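Local coordinates for protein (S)-imine reductase (Streptomyces sp. GF3546, PDB 4OQY) that reduces imines with S-selectivity, probably also in the reductive amination of ketones, and binds NADPH through a Rossmann-type domain, at residues Val53-Leu57 with Val80-Leu84; Gln185-Leu189 with His248-Ser254; Val231-Ala235 with Phe273-Phe278; Ile264-Gly268 with Leu281-Leu285. All blocks are in the same frame, centred on the assembly; numbering follows the deposited sequence.

In the fold
From the N terminus, contact 1 comes first: it closes the loop from helix 53-58 through strand 62-65 and helix 70-77, inside the Rossmann-type domain. The long helix 163-192 then leads to the all-helical C-terminal part, where contact 2 joins it to the end of helix 234-251. Contact 3 ties the start of that same helix to the loop after helix 256-270; its segments alternate with those of contact 2, so the two cross. Contact 4, which sets helix 281-285 on helix 256-270, also crosses contact 3; their centres are 11 Å apart, and Leu234 packs on Phe265, Gly268 and Leu281. Contact 1 lies 49 to 57 Å, centre to centre, from the others.

Contact 1 (Val53-Leu57 with Val80-Leu84); sequences VEDAL and VTGSL
This is a buried, apolar contact between a helix and a 3-10 turn in the nucleotide-binding domain, joining helix 53-58 to the loop that connects helix 70-77 with strand 88-91. Residues 53-57 are helical, with Leu57 N bonded to Val53 O at 2.9 Å; Thr81 to Ser83 are in 3-10 conformation, with Ser83 N reaching Val80 O at 2.9 Å. The closest CA pair is Glu54 and Ser83, 6.2 Å apart, and no hydrogen bond crosses. Leu57 (m, t) sets CD1 against three partners: Val80 CG2 at 3.6 Å, Ser83 CB at 3.8 Å and Leu84 CD2 at 3.8 Å. Val53 (t) adds CG1 to Val80 CG2 at 3.9 Å. At the margin, Glu54 places CG 3.8 Å from Ser83 OG and OE2 3.4 Å from Val80 CG1. Val53 also touches Trp32 on strand 29-32, with its side chain about 6 Å from that of Arg34, an NADPH-binding residue. The contact joins successive beta-alpha units on the periphery of a Rossmann-type fold.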
loop_
_atom_site.group_PDB
_atom_site.type_symbol
_atom_site.label_atom_id
_atom_site.label_comp_id
_atom_site.label_asym_id
_atom_site.label_seq_id
_atom_site.Cartn_x
_atom_site.Cartn_y
_atom_site.Cartn_z
ATOM N N VAL B 53 -38.960 -10.107 -11.146
ATOM C CA VAL B 53 -38.439 -9.399 -9.992
ATOM C C VAL B 53 -39.493 -9.304 -8.920
ATOM O O VAL B 53 -39.200 -9.512 -7.739
ATOM C CB VAL B 53 -37.955 -7.975 -10.344
ATOM C CG1 VAL B 53 -37.537 -7.240 -9.086
ATOM C CG2 VAL B 53 -36.775 -8.059 -11.296
ATOM N N GLU B 54 -40.724 -9.004 -9.319
ATOM C CA GLU B 54 -41.846 -8.955 -8.383
ATOM C C GLU B 54 -41.946 -10.225 -7.528
ATOM O O GLU B 54 -42.136 -10.169 -6.309
ATOM C CB GLU B 54 -43.167 -8.786 -9.142
ATOM C CG GLU B 54 -43.392 -7.412 -9.743
ATOM C CD GLU B 54 -42.896 -7.268 -11.177
ATOM O OE1 GLU B 54 -42.076 -8.090 -11.638
ATOM O OE2 GLU B 54 -43.336 -6.299 -11.854
ATOM N N ASP B 55 -41.870 -11.364 -8.195
ATOM C CA ASP B 55 -41.994 -12.673 -7.505
ATOM C C ASP B 55 -40.829 -12.926 -6.547
ATOM O O ASP B 55 -41.012 -13.500 -5.455
ATOM C CB ASP B 55 -42.124 -13.804 -8.533
ATOM C CG ASP B 55 -43.444 -13.751 -9.287
ATOM O OD1 ASP B 55 -44.481 -13.573 -8.628
ATOM O OD2 ASP B 55 -43.466 -13.833 -10.547
ATOM N N ALA B 56 -39.634 -12.479 -6.943
ATOM C CA ALA B 56 -38.463 -12.521 -6.056
ATOM C C ALA B 56 -38.693 -11.697 -4.785
ATOM O O ALA B 56 -38.362 -12.116 -3.672
ATOM C CB ALA B 56 -37.217 -12.030 -6.798
ATOM N N LEU B 57 -39.257 -10.503 -4.969
ATOM C CA LEU B 57 -39.482 -9.606 -3.870
ATOM C C LEU B 57 -40.567 -10.098 -2.979
ATOM O O LEU B 57 -40.438 -10.025 -1.760
ATOM C CB LEU B 57 -39.870 -8.213 -4.367
ATOM C CG LEU B 57 -38.764 -7.459 -5.073
ATOM C CD1 LEU B 57 -39.312 -6.145 -5.590
ATOM C CD2 LEU B 57 -37.592 -7.209 -4.147
ATOM N N VAL B 80 -40.696 -1.654 -9.822
ATOM C CA VAL B 80 -41.424 -2.561 -8.955
ATOM C C VAL B 80 -41.561 -1.997 -7.551
ATOM O O VAL B 80 -41.624 -2.745 -6.576
ATOM C CB VAL B 80 -40.754 -3.953 -8.889
ATOM C CG1 VAL B 80 -40.791 -4.615 -10.250
ATOM C CG2 VAL B 80 -39.312 -3.863 -8.406
ATOM N N THR B 81 -41.629 -0.682 -7.418
ATOM C CA THR B 81 -41.674 -0.115 -6.078
ATOM C C THR B 81 -42.928 -0.531 -5.313
ATOM O O THR B 81 -42.898 -0.603 -4.094
ATOM C CB THR B 81 -41.608 1.428 -6.089
ATOM O OG1 THR B 81 -42.619 1.924 -6.950
ATOM C CG2 THR B 81 -40.268 1.925 -6.572
ATOM N N GLY B 82 -44.019 -0.819 -6.017
ATOM C CA GLY B 82 -45.225 -1.302 -5.368
ATOM C C GLY B 82 -44.994 -2.630 -4.656
ATOM O O GLY B 82 -45.748 -3.002 -3.765
ATOM N N SER B 83 -43.952 -3.352 -5.036
ATOM C CA SER B 83 -43.650 -4.606 -4.364
ATOM C C SER B 83 -42.692 -4.444 -3.183
ATOM O O SER B 83 -42.330 -5.450 -2.557
ATOM C CB SER B 83 -43.079 -5.607 -5.364
ATOM O OG SER B 83 -44.058 -6.020 -6.302
ATOM N N LEU B 84 -42.277 -3.220 -2.853
ATOM C CA LEU B 84 -41.236 -3.038 -1.817
ATOM C C LEU B 84 -41.767 -2.939 -0.386
ATOM O O LEU B 84 -40.984 -2.959 0.566
ATOM C CB LEU B 84 -40.342 -1.839 -2.108
ATOM C CG LEU B 84 -39.531 -1.891 -3.403
ATOM C CD1 LEU B 84 -38.689 -0.637 -3.580
ATOM C CD2 LEU B 84 -38.635 -3.102 -3.433
#

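Contact 2 (Gln185-Leu189 with His248-Ser254); sequences QTLAL and HQDAGVS
Gln185 opens the helical segment 185-189 and makes its hydrogen bond across the contact. With chi1 t and chi2 p, its amide swings to the other segment, and NE2 donates to Ser254 O at 2.8 Å with an N-H...O angle of 150°. The same NE2 lies 3.3 Å from His248 ND1, while OE1 accepts from a water at 2.8 Å that also sits 2.7 Å from Ser254 OG. One turn on, Ala188 meets Val253 (m), CB to CG1 4.3 Å. Leu189 (t, p) lays CB 3.7 Å from His248 CE1 and CD1 3.5 Å from Ala251 CB. The nearest CA pairs are Gln185-Ser254 at 7.9 Å and Leu189-His248 at 6.5 Å. The second segment ends its helix in a Schellman motif, with Gly252 N to Gln249 O at 3.1 Å and a weak Val253 N to His248 O at 3.4 Å; Gly252, at phi 81°, turns the chain so that Val253 and Ser254 run extended past the first helix. Gln185 and His248 also touch Pro258 of helix 256-270. Helix 234-251 thus ends packed on helix 163-192 at the dimer interface, where His248 NE2 hydrogen-bonds Thr174 OG1 and Val253 packs on Leu285, both of the second subunit.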
loop_
_atom_site.group_PDB
_atom_site.type_symbol
_atom_site.label_atom_id
_atom_site.label_comp_id
_atom_site.label_asym_id
_atom_site.label_seq_id
_atom_site.Cartn_x
_atom_site.Cartn_y
_atom_site.Cartn_z
ATOM N N GLN B 185 3.648 0.394 -10.191
ATOM C CA GLN B 185 4.606 1.462 -10.433
ATOM C C GLN B 185 6.015 0.922 -10.258
ATOM O O GLN B 185 6.902 1.218 -11.034
ATOM C CB GLN B 185 4.324 2.646 -9.474
ATOM C CG GLN B 185 5.207 3.873 -9.654
ATOM C CD GLN B 185 4.814 4.749 -10.840
ATOM O OE1 GLN B 185 3.641 4.949 -11.121
ATOM N NE2 GLN B 185 5.811 5.257 -11.538
ATOM N N THR B 186 6.201 0.103 -9.233
ATOM C CA THR B 186 7.470 -0.487 -8.955
ATOM C C THR B 186 7.896 -1.461 -10.061
ATOM O O THR B 186 9.079 -1.557 -10.404
ATOM C CB THR B 186 7.338 -1.230 -7.601
ATOM O OG1 THR B 186 7.471 -0.287 -6.522
ATOM C CG2 THR B 186 8.314 -2.290 -7.472
ATOM N N LEU B 187 6.932 -2.189 -10.611
ATOM C CA LEU B 187 7.249 -3.161 -11.647
ATOM C C LEU B 187 7.636 -2.411 -12.930
ATOM O O LEU B 187 8.560 -2.803 -13.634
ATOM C CB LEU B 187 6.080 -4.123 -11.866
ATOM C CG LEU B 187 5.699 -5.045 -10.687
ATOM C CD1 LEU B 187 4.499 -5.907 -11.065
ATOM C CD2 LEU B 187 6.851 -5.931 -10.223
ATOM N N ALA B 188 6.960 -1.294 -13.188
ATOM C CA ALA B 188 7.327 -0.413 -14.283
ATOM C C ALA B 188 8.743 0.126 -14.097
ATOM O O ALA B 188 9.558 0.047 -15.006
ATOM C CB ALA B 188 6.335 0.744 -14.392
ATOM N N LEU B 189 9.021 0.664 -12.910
ATOM C CA LEU B 189 10.354 1.170 -12.576
ATOM C C LEU B 189 11.409 0.073 -12.753
ATOM O O LEU B 189 12.470 0.308 -13.316
ATOM C CB LEU B 189 10.392 1.733 -11.144
ATOM C CG LEU B 189 11.770 2.164 -10.617
ATOM C CD1 LEU B 189 12.236 3.426 -11.331
ATOM C CD2 LEU B 189 11.765 2.360 -9.105
ATOM N N HIS B 248 11.746 7.786 -10.340
ATOM C CA HIS B 248 10.781 7.533 -11.408
ATOM C C HIS B 248 10.924 8.481 -12.601
ATOM O O HIS B 248 10.801 8.051 -13.747
ATOM C CB HIS B 248 9.349 7.542 -10.882
ATOM C CG HIS B 248 9.079 6.430 -9.920
ATOM N ND1 HIS B 248 8.827 5.137 -10.327
ATOM C CD2 HIS B 248 9.104 6.396 -8.569
ATOM C CE1 HIS B 248 8.672 4.366 -9.267
ATOM N NE2 HIS B 248 8.831 5.107 -8.189
ATOM N N GLN B 249 11.203 9.755 -12.340
ATOM C CA GLN B 249 11.484 10.725 -13.418
ATOM C C GLN B 249 12.684 10.278 -14.241
ATOM O O GLN B 249 12.597 10.146 -15.449
ATOM C CB GLN B 249 11.765 12.108 -12.839
ATOM C CG GLN B 249 10.559 12.738 -12.178
ATOM C CD GLN B 249 10.868 14.090 -11.538
ATOM O OE1 GLN B 249 11.973 14.318 -11.032
ATOM N NE2 GLN B 249 9.881 14.968 -11.516
ATOM N N ASP B 250 13.794 9.983 -13.561
ATOM C CA ASP B 250 15.017 9.502 -14.222
ATOM C C ASP B 250 14.778 8.232 -15.058
ATOM O O ASP B 250 15.386 8.049 -16.111
ATOM C CB ASP B 250 16.107 9.180 -13.190
ATOM C CG ASP B 250 16.654 10.406 -12.485
ATOM O OD1 ASP B 250 16.425 11.557 -12.942
ATOM O OD2 ASP B 250 17.321 10.203 -11.447
ATOM N N ALA B 251 13.884 7.364 -14.599
ATOM C CA ALA B 251 13.655 6.092 -15.278
ATOM C C ALA B 251 12.773 6.232 -16.521
ATOM O O ALA B 251 12.695 5.308 -17.321
ATOM C CB ALA B 251 13.053 5.086 -14.320
ATOM N N GLY B 252 12.119 7.380 -16.690
ATOM C CA GLY B 252 11.275 7.618 -17.845
ATOM C C GLY B 252 9.890 7.017 -17.746
ATOM O O GLY B 252 9.175 6.958 -18.735
ATOM N N VAL B 253 9.492 6.572 -16.565
ATOM C CA VAL B 253 8.175 5.972 -16.382
ATOM C C VAL B 253 7.169 7.045 -15.981
ATOM O O VAL B 253 7.525 8.204 -15.816
ATOM C CB VAL B 253 8.210 4.834 -15.326
ATOM C CG1 VAL B 253 9.122 3.718 -15.792
ATOM C CG2 VAL B 253 8.630 5.350 -13.962
ATOM N N SER B 254 5.904 6.662 -15.847
ATOM C CA SER B 254 4.863 7.603 -15.418
ATOM C C SER B 254 5.238 8.199 -14.077
ATOM O O SER B 254 5.739 7.490 -13.210
ATOM C CB SER B 254 3.513 6.882 -15.291
ATOM O OG SER B 254 2.538 7.703 -14.682
HETATM O O HOH W 1 2.388 7.235 -12.008
#

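Contact 3 (Val231-Ala235 with Phe273-Phe278); sequences VDRLA and FAENSF
A two-pronged salt bridge holds the outer edge: Arg233 NE donates to Glu275 OE1 at a very short 2.5 Å, and Arg233 NH2 to Glu275 OE2 at 3.0 Å. Inside it, backbone bonds run from Leu234 N to Asn276 O (2.9 Å, 159°) and from Ala235 N to Ala274 O (2.9 Å, 158°), while Phe278 N donates to Asp232 OD1 at 3.1 Å. A type I turn, Phe273 to Asn276, closed by Asn276 N to Phe273 O at 2.9 Å, presents the carbonyls of Ala274 and Asn276 to the two amides that follow Arg233, the N-cap residue. The nearest CA pairs are Ala235-Ala274 (4.6 Å) and Asp232-Ser277 (5.0 Å). Leu234 (t, p) brings CD2 to Phe273 CB at 3.7 Å and CD1 to Phe278 CD1 at 4.3 Å. One face of the Phe278 ring lies against Leu234 N, and the ring meets Trp177 of the second subunit. A type I beta turn before helix 281-285 thus supplies acceptors to first-turn amides of helix 234-251.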
loop_
_atom_site.group_PDB
_atom_site.type_symbol
_atom_site.label_atom_id
_atom_site.label_comp_id
_atom_site.label_asym_id
_atom_site.label_seq_id
_atom_site.Cartn_x
_atom_site.Cartn_y
_atom_site.Cartn_z
ATOM N N VAL B 231 13.483 11.557 14.512
ATOM C CA VAL B 231 12.551 10.472 14.129
ATOM C C VAL B 231 11.081 10.916 14.128
ATOM O O VAL B 231 10.701 11.844 14.867
ATOM C CB VAL B 231 12.703 9.230 15.038
ATOM C CG1 VAL B 231 12.313 9.547 16.482
ATOM C CG2 VAL B 231 11.891 8.052 14.500
ATOM N N ASP B 232 10.264 10.245 13.308
ATOM C CA ASP B 232 8.876 10.657 13.104
ATOM C C ASP B 232 8.871 12.142 12.740
ATOM O O ASP B 232 8.096 12.915 13.316
ATOM C CB ASP B 232 8.018 10.423 14.349
ATOM C CG ASP B 232 6.545 10.635 14.075
ATOM O OD1 ASP B 232 6.102 10.383 12.932
ATOM O OD2 ASP B 232 5.829 11.057 14.999
ATOM N N ARG B 233 9.763 12.532 11.824
ATOM C CA ARG B 233 9.826 13.920 11.340
ATOM C C ARG B 233 9.383 13.969 9.892
ATOM O O ARG B 233 9.967 13.305 9.025
ATOM C CB ARG B 233 11.236 14.523 11.437
ATOM C CG ARG B 233 11.590 15.084 12.814
ATOM C CD ARG B 233 13.005 15.674 12.908
ATOM N NE ARG B 233 13.205 16.841 12.035
ATOM C CZ ARG B 233 14.036 16.913 10.987
ATOM N NH1 ARG B 233 14.803 15.886 10.614
ATOM N NH2 ARG B 233 14.110 18.047 10.297
ATOM N N LEU B 234 8.366 14.778 9.622
ATOM C CA LEU B 234 7.882 14.961 8.250
ATOM C C LEU B 234 8.997 15.298 7.249
ATOM O O LEU B 234 8.981 14.790 6.128
ATOM C CB LEU B 234 6.799 16.038 8.197
ATOM C CG LEU B 234 6.267 16.309 6.792
ATOM C CD1 LEU B 234 5.475 15.120 6.299
ATOM C CD2 LEU B 234 5.395 17.542 6.769
ATOM N N ALA B 235 9.938 16.156 7.645
ATOM C CA ALA B 235 11.072 16.537 6.788
ATOM C C ALA B 235 11.877 15.363 6.233
ATOM O O ALA B 235 12.328 15.392 5.092
ATOM C CB ALA B 235 11.998 17.469 7.537
ATOM N N PHE B 273 4.864 22.135 8.916
ATOM C CA PHE B 273 4.915 20.824 9.626
ATOM C C PHE B 273 6.249 20.036 9.558
ATOM O O PHE B 273 6.293 18.877 10.024
ATOM C CB PHE B 273 3.767 19.903 9.165
ATOM C CG PHE B 273 2.384 20.353 9.573
ATOM C CD1 PHE B 273 1.990 20.307 10.903
ATOM C CD2 PHE B 273 1.450 20.797 8.627
ATOM C CE1 PHE B 273 0.731 20.726 11.297
ATOM C CE2 PHE B 273 0.188 21.195 9.022
ATOM C CZ PHE B 273 -0.172 21.174 10.355
ATOM N N ALA B 274 7.332 20.617 9.028
ATOM C CA ALA B 274 8.605 19.880 8.848
ATOM C C ALA B 274 9.029 19.055 10.070
ATOM O O ALA B 274 9.474 17.905 9.925
ATOM C CB ALA B 274 9.739 20.823 8.450
ATOM N N GLU B 275 8.891 19.639 11.262
ATOM C CA GLU B 275 9.396 19.001 12.486
ATOM C C GLU B 275 8.336 18.202 13.205
ATOM O O GLU B 275 8.599 17.616 14.248
ATOM C CB GLU B 275 9.959 20.031 13.440
ATOM C CG GLU B 275 11.054 20.886 12.832
ATOM C CD GLU B 275 12.254 20.093 12.375
ATOM O OE1 GLU B 275 12.547 19.029 12.964
ATOM O OE2 GLU B 275 12.920 20.532 11.416
ATOM N N ASN B 276 7.139 18.159 12.651
ATOM C CA ASN B 276 6.086 17.393 13.262
ATOM C C ASN B 276 6.078 15.962 12.799
ATOM O O ASN B 276 6.785 15.582 11.875
ATOM C CB ASN B 276 4.750 18.053 12.974
ATOM C CG ASN B 276 4.641 19.414 13.625
ATOM O OD1 ASN B 276 4.897 20.439 12.989
ATOM N ND2 ASN B 276 4.292 19.433 14.900
ATOM N N SER B 277 5.231 15.184 13.451
ATOM C CA SER B 277 5.013 13.786 13.112
ATOM C C SER B 277 4.395 13.622 11.723
ATOM O O SER B 277 3.765 14.555 11.194
ATOM C CB SER B 277 4.112 13.159 14.188
ATOM O OG SER B 277 3.215 12.207 13.661
ATOM N N PHE B 278 4.588 12.439 11.134
ATOM C CA PHE B 278 3.998 12.094 9.838
ATOM C C PHE B 278 2.519 12.189 9.825
ATOM O O PHE B 278 1.924 12.471 8.803
ATOM C CB PHE B 278 4.365 10.664 9.438
ATOM C CG PHE B 278 5.753 10.562 8.986
ATOM C CD1 PHE B 278 6.138 11.218 7.853
ATOM C CD2 PHE B 278 6.691 9.885 9.727
ATOM C CE1 PHE B 278 7.442 11.167 7.437
ATOM C CE2 PHE B 278 8.013 9.834 9.318
ATOM C CZ PHE B 278 8.387 10.477 8.169
#

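Contact 4 (Ile264-Gly268 with Leu281-Leu285); sequences IFKAG and LIEVL
Two short helical segments cross steeply, at 103°, with their axes 9.4 Å apart at closest approach, and mesh through side-chain shape without any hydrogen bond between them. The hollow is Gly268. Its CA receives Val284 CG2 at 3.7 Å, bringing the CA atoms of these two residues to 6.0 Å, the nearest pair. An ideal CB at Gly268 would lie only 3.3 Å from Leu281 CD2, so the dent depends on the missing side chain. Val284 (t) sets its other methyl, CG1, against Ala267 CB at 3.8 Å, and thus straddles the small pair Ala267 and Gly268. Leu281 (m, t) is the second bump: CD1 sits over the face of the Phe265 ring, 4.0 Å from its centroid and 22° off the normal, a CH-pi contact, while CD2 reaches Ile264 CG2 at 4.1 Å. Ile264 (m, t) projects in return, and its CG2 comes 3.9 Å from Leu285 CD2 (Leu285 m, t). Phe265 and Leu281 also rest on Leu234 at the start of helix 234-251. Helix 281-285 therefore lies across helix 256-270, and the second subunit adds Leu181 against both Ile264 and Leu281, and Gln185 against Leu285.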
loop_
_atom_site.group_PDB
_atom_site.type_symbol
_atom_site.label_atom_id
_atom_site.label_comp_id
_atom_site.label_asym_id
_atom_site.label_seq_id
_atom_site.Cartn_x
_atom_site.Cartn_y
_atom_site.Cartn_z
ATOM N N ILE B 264 1.600 16.146 -1.826
ATOM C CA ILE B 264 1.064 16.073 -0.480
ATOM C C ILE B 264 2.140 16.364 0.579
ATOM O O ILE B 264 1.919 17.195 1.449
ATOM C CB ILE B 264 0.357 14.737 -0.252
ATOM C CG1 ILE B 264 -0.909 14.698 -1.133
ATOM C CG2 ILE B 264 0.022 14.552 1.222
ATOM C CD1 ILE B 264 -1.369 13.280 -1.461
ATOM N N PHE B 265 3.287 15.684 0.522
ATOM C CA PHE B 265 4.410 16.045 1.389
ATOM C C PHE B 265 4.805 17.511 1.242
ATOM O O PHE B 265 5.039 18.188 2.230
ATOM C CB PHE B 265 5.609 15.166 1.126
ATOM C CG PHE B 265 5.517 13.848 1.844
ATOM C CD1 PHE B 265 4.733 12.826 1.339
ATOM C CD2 PHE B 265 6.155 13.664 3.056
ATOM C CE1 PHE B 265 4.642 11.589 2.006
ATOM C CE2 PHE B 265 6.065 12.435 3.721
ATOM C CZ PHE B 265 5.275 11.428 3.208
ATOM N N LYS B 266 4.875 18.002 0.016
ATOM C CA LYS B 266 5.161 19.441 -0.189
ATOM C C LYS B 266 4.173 20.348 0.579
ATOM O O LYS B 266 4.577 21.328 1.221
ATOM C CB LYS B 266 5.180 19.761 -1.692
ATOM C CG LYS B 266 5.396 21.223 -2.035
ATOM C CD LYS B 266 5.377 21.549 -3.520
ATOM C CE LYS B 266 4.031 21.226 -4.141
ATOM N NZ LYS B 266 3.422 22.383 -4.878
ATOM N N ALA B 267 2.882 20.048 0.527
ATOM C CA ALA B 267 1.921 20.919 1.192
ATOM C C ALA B 267 2.117 20.903 2.695
ATOM O O ALA B 267 1.945 21.900 3.353
ATOM C CB ALA B 267 0.499 20.527 0.823
ATOM N N GLY B 268 2.473 19.743 3.249
ATOM C CA GLY B 268 2.761 19.683 4.678
ATOM C C GLY B 268 3.962 20.505 5.074
ATOM O O GLY B 268 3.920 21.254 6.061
ATOM N N LEU B 281 0.115 14.828 8.349
ATOM C CA LEU B 281 -0.407 14.746 6.993
ATOM C C LEU B 281 -1.926 14.558 6.949
ATOM O O LEU B 281 -2.552 14.927 5.970
ATOM C CB LEU B 281 0.310 13.658 6.187
ATOM C CG LEU B 281 1.764 13.991 5.828
ATOM C CD1 LEU B 281 2.503 12.767 5.313
ATOM C CD2 LEU B 281 1.819 15.133 4.831
ATOM N N ILE B 282 -2.512 14.005 8.009
ATOM C CA ILE B 282 -3.966 13.890 8.101
ATOM C C ILE B 282 -4.594 15.285 8.009
ATOM O O ILE B 282 -5.577 15.474 7.295
ATOM C CB ILE B 282 -4.410 13.186 9.399
ATOM C CG1 ILE B 282 -3.865 11.744 9.446
ATOM C CG2 ILE B 282 -5.923 13.138 9.483
ATOM C CD1 ILE B 282 -3.974 11.077 10.799
ATOM N N GLU B 283 -3.974 16.263 8.670
ATOM C CA GLU B 283 -4.420 17.684 8.600
ATOM C C GLU B 283 -4.346 18.256 7.202
ATOM O O GLU B 283 -5.234 18.982 6.769
ATOM C CB GLU B 283 -3.568 18.607 9.479
ATOM C CG GLU B 283 -3.431 18.212 10.931
ATOM C CD GLU B 283 -4.767 17.924 11.564
ATOM O OE1 GLU B 283 -5.665 18.788 11.471
ATOM O OE2 GLU B 283 -4.913 16.820 12.144
ATOM N N VAL B 284 -3.269 17.951 6.503
ATOM C CA VAL B 284 -3.106 18.382 5.136
ATOM C C VAL B 284 -4.209 17.799 4.256
ATOM O O VAL B 284 -4.711 18.455 3.359
ATOM C CB VAL B 284 -1.747 17.936 4.589
ATOM C CG1 VAL B 284 -1.586 18.355 3.137
ATOM C CG2 VAL B 284 -0.622 18.478 5.462
ATOM N N LEU B 285 -4.576 16.549 4.500
ATOM C CA LEU B 285 -5.537 15.889 3.627
ATOM C C LEU B 285 -6.996 16.206 3.926
ATOM O O LEU B 285 -7.869 15.830 3.169
ATOM C CB LEU B 285 -5.312 14.369 3.662
ATOM C CG LEU B 285 -3.961 13.910 3.098
ATOM C CD1 LEU B 285 -3.750 12.431 3.373
ATOM C CD2 LEU B 285 -3.809 14.184 1.609
#